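Local coordinates for aldo-keto reductase family 1 member C1 (Caenorhabditis elegans, PDB 1QWK), which probably reduces aldehydes such as aldoses with NADPH, as a TIM-barrel member of the aldo-keto reductase family, at residues T241-A246 and V276-L281. Residues are numbered along the deposited sequence; the frame is centred on the assembly and turned at random.
Sequences THKTPA and VFDFSL
Lys243 reaches across to Asp278 and Phe279, pairing its charge with the first and its aliphatic chain with the second. In the salt bridge, NZ of Lys243 lies 3.0 Å from OD1 of Asp278, on the syn side of that oxygen and 22° out of the carboxylate plane. The bond from NZ of Lys243 to OD2 of Asp278, at 3.1 Å, is weak. The strongest polar partner of that ammonium group, however, is the backbone carbonyl oxygen of Glu275, so Asp278 shares it. The nonpolar part is a CH-pi contact: CG of Lys243 stands over the centre of one face of the Phe279 ring, 3.9 Å from its centroid. Bends at chi2 (-63°) and chi3 (-68°) bring CE of Lys243 to 3.6 Å from CE2 of Phe279. More loosely, CG2 of Thr241 comes within 4.4 Å of CD1 of Phe279. With an alanine in place of Lys243, the Asp278 carboxylate would probably lose its cationic mate and this face of Phe279 its aliphatic cover. At the barrel surface, away from the predicted active site, the contact joins the turn between helices 232-241 and 245-255, where His242 is the C-prime residue of a Schellman motif and Thr244 is an N-cap, to the loop linking helices 267-274 and 283-289.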
ATOM      1  N   THR A 241      12.970 -21.841   8.966  1.00 26.16           N
ATOM      2  CA  THR A 241      12.417 -21.006  10.030  1.00 25.29           C
ATOM      3  C   THR A 241      11.074 -21.502  10.548  1.00 25.72           C
ATOM      4  O   THR A 241      10.538 -20.963  11.519  1.00 25.31           O
ATOM      5  CB  THR A 241      12.221 -19.566   9.535  1.00 25.82           C
ATOM      6  OG1 THR A 241      11.339 -19.575   8.406  1.00 23.12           O
ATOM      7  CG2 THR A 241      13.553 -18.959   9.130  1.00 25.80           C
ATOM      8  N   HIS A 242      10.535 -22.525   9.894  1.00 25.67           N
ATOM      9  CA  HIS A 242       9.244 -23.086  10.273  1.00 25.71           C
ATOM     10  C   HIS A 242       8.149 -22.030  10.096  1.00 25.66           C
ATOM     11  O   HIS A 242       7.174 -21.984  10.853  1.00 25.73           O
ATOM     12  CB  HIS A 242       9.283 -23.585  11.723  1.00 28.34           C
ATOM     13  CG  HIS A 242      10.403 -24.541  12.001  1.00 30.44           C
ATOM     14  ND1 HIS A 242      10.583 -25.705  11.284  1.00 31.97           N
ATOM     15  CD2 HIS A 242      11.408 -24.499  12.907  1.00 31.74           C
ATOM     16  CE1 HIS A 242      11.651 -26.338  11.735  1.00 31.27           C
ATOM     17  NE2 HIS A 242      12.170 -25.627  12.721  1.00 32.69           N
ATOM     18  N   LYS A 243       8.332 -21.174   9.096  1.00 23.93           N
ATOM     19  CA  LYS A 243       7.364 -20.127   8.772  1.00 23.47           C
ATOM     20  C   LYS A 243       6.823 -20.453   7.380  1.00 23.72           C
ATOM     21  O   LYS A 243       7.378 -21.303   6.681  1.00 25.06           O
ATOM     22  CB  LYS A 243       8.041 -18.747   8.758  1.00 23.28           C
ATOM     23  CG  LYS A 243       8.697 -18.350  10.081  1.00 24.12           C
ATOM     24  CD  LYS A 243       7.680 -18.228  11.218  1.00 26.53           C
ATOM     25  CE  LYS A 243       6.739 -17.052  11.010  1.00 28.31           C
ATOM     26  NZ  LYS A 243       5.740 -16.955  12.114  1.00 29.09           N
ATOM     27  N   THR A 244       5.739 -19.800   6.973  1.00 21.69           N
ATOM     28  CA  THR A 244       5.186 -20.065   5.649  1.00 20.90           C
ATOM     29  C   THR A 244       5.870 -19.173   4.626  1.00 20.18           C
ATOM     30  O   THR A 244       6.455 -18.144   4.978  1.00 18.17           O
ATOM     31  CB  THR A 244       3.670 -19.782   5.583  1.00 22.38           C
ATOM     32  OG1 THR A 244       3.452 -18.370   5.660  1.00 20.97           O
ATOM     33  CG2 THR A 244       2.943 -20.465   6.737  1.00 22.32           C
ATOM     34  N   PRO A 245       5.826 -19.566   3.344  1.00 19.71           N
ATOM     35  CA  PRO A 245       6.446 -18.776   2.275  1.00 19.99           C
ATOM     36  C   PRO A 245       5.946 -17.333   2.282  1.00 19.96           C
ATOM     37  O   PRO A 245       6.721 -16.397   2.078  1.00 18.89           O
ATOM     38  CB  PRO A 245       6.029 -19.526   1.018  1.00 19.76           C
ATOM     39  CG  PRO A 245       6.077 -20.959   1.488  1.00 21.00           C
ATOM     40  CD  PRO A 245       5.392 -20.883   2.837  1.00 21.38           C
ATOM     41  N   ALA A 246       4.647 -17.160   2.512  1.00 18.73           N
ATOM     42  CA  ALA A 246       4.065 -15.824   2.556  1.00 19.20           C
ATOM     43  C   ALA A 246       4.669 -15.003   3.694  1.00 19.97           C
ATOM     44  O   ALA A 246       5.015 -13.834   3.513  1.00 19.64           O
ATOM     45  CB  ALA A 246       2.546 -15.910   2.721  1.00 19.57           C
ATOM     46  N   VAL A 276       4.398 -12.377  11.687  1.00 21.38           N
ATOM     47  CA  VAL A 276       5.719 -12.189  11.114  1.00 21.92           C
ATOM     48  C   VAL A 276       6.645 -11.432  12.054  1.00 22.61           C
ATOM     49  O   VAL A 276       7.659 -10.881  11.623  1.00 22.90           O
ATOM     50  CB  VAL A 276       5.623 -11.429   9.775  1.00 22.01           C
ATOM     51  CG1 VAL A 276       4.802 -12.241   8.774  1.00 22.89           C
ATOM     52  CG2 VAL A 276       4.976 -10.074   9.998  1.00 21.36           C
ATOM     53  N   PHE A 277       6.306 -11.417  13.340  1.00 21.27           N
ATOM     54  CA  PHE A 277       7.115 -10.697  14.318  1.00 21.42           C
ATOM     55  C   PHE A 277       7.882 -11.587  15.293  1.00 23.30           C
ATOM     56  O   PHE A 277       8.431 -11.100  16.283  1.00 24.59           O
ATOM     57  CB  PHE A 277       6.226  -9.717  15.086  1.00 21.02           C
ATOM     58  CG  PHE A 277       5.614  -8.652  14.216  1.00 20.65           C
ATOM     59  CD1 PHE A 277       6.410  -7.652  13.658  1.00 20.95           C
ATOM     60  CD2 PHE A 277       4.251  -8.662  13.932  1.00 21.73           C
ATOM     61  CE1 PHE A 277       5.860  -6.678  12.829  1.00 19.99           C
ATOM     62  CE2 PHE A 277       3.687  -7.692  13.102  1.00 21.87           C
ATOM     63  CZ  PHE A 277       4.495  -6.696  12.549  1.00 20.48           C
ATOM     64  N   ASP A 278       7.942 -12.882  14.999  1.00 23.96           N
ATOM     65  CA  ASP A 278       8.648 -13.820  15.862  1.00 25.31           C
ATOM     66  C   ASP A 278       9.992 -14.240  15.273  1.00 25.02           C
ATOM     67  O   ASP A 278      10.619 -15.186  15.749  1.00 24.76           O
ATOM     68  CB  ASP A 278       7.778 -15.049  16.113  1.00 26.96           C
ATOM     69  CG  ASP A 278       7.469 -15.807  14.844  1.00 30.61           C
ATOM     70  OD1 ASP A 278       7.548 -15.198  13.756  1.00 31.35           O
ATOM     71  OD2 ASP A 278       7.137 -17.007  14.934  1.00 35.63           O
ATOM     72  N   PHE A 279      10.429 -13.533  14.234  1.00 23.87           N
ATOM     73  CA  PHE A 279      11.708 -13.813  13.587  1.00 22.05           C
ATOM     74  C   PHE A 279      12.123 -12.610  12.747  1.00 22.31           C
ATOM     75  O   PHE A 279      11.353 -11.665  12.599  1.00 21.13           O
ATOM     76  CB  PHE A 279      11.612 -15.070  12.703  1.00 23.59           C
ATOM     77  CG  PHE A 279      10.887 -14.861  11.391  1.00 23.87           C
ATOM     78  CD1 PHE A 279      11.516 -15.167  10.184  1.00 24.18           C
ATOM     79  CD2 PHE A 279       9.567 -14.426  11.362  1.00 23.45           C
ATOM     80  CE1 PHE A 279      10.839 -15.036   8.963  1.00 25.48           C
ATOM     81  CE2 PHE A 279       8.879 -14.291  10.149  1.00 24.80           C
ATOM     82  CZ  PHE A 279       9.518 -14.604   8.949  1.00 23.18           C
ATOM     83  N   SER A 280      13.345 -12.643  12.222  1.00 20.68           N
ATOM     84  CA  SER A 280      13.852 -11.563  11.385  1.00 20.79           C
ATOM     85  C   SER A 280      14.885 -12.111  10.407  1.00 21.26           C
ATOM     86  O   SER A 280      15.478 -13.174  10.635  1.00 20.96           O
ATOM     87  CB  SER A 280      14.492 -10.461  12.236  1.00 21.78           C
ATOM     88  OG  SER A 280      15.681 -10.921  12.853  1.00 22.37           O
ATOM     89  N   LEU A 281      15.093 -11.380   9.318  1.00 21.85           N
ATOM     90  CA  LEU A 281      16.044 -11.783   8.293  1.00 22.23           C
ATOM     91  C   LEU A 281      17.314 -10.938   8.318  1.00 21.71           C
ATOM     92  O   LEU A 281      17.261  -9.713   8.403  1.00 21.52           O
ATOM     93  CB  LEU A 281      15.386 -11.690   6.913  1.00 23.58           C
ATOM     94  CG  LEU A 281      14.133 -12.550   6.722  1.00 25.93           C
ATOM     95  CD1 LEU A 281      13.630 -12.407   5.288  1.00 26.36           C
ATOM     96  CD2 LEU A 281      14.452 -14.004   7.038  1.00 28.37           C
TER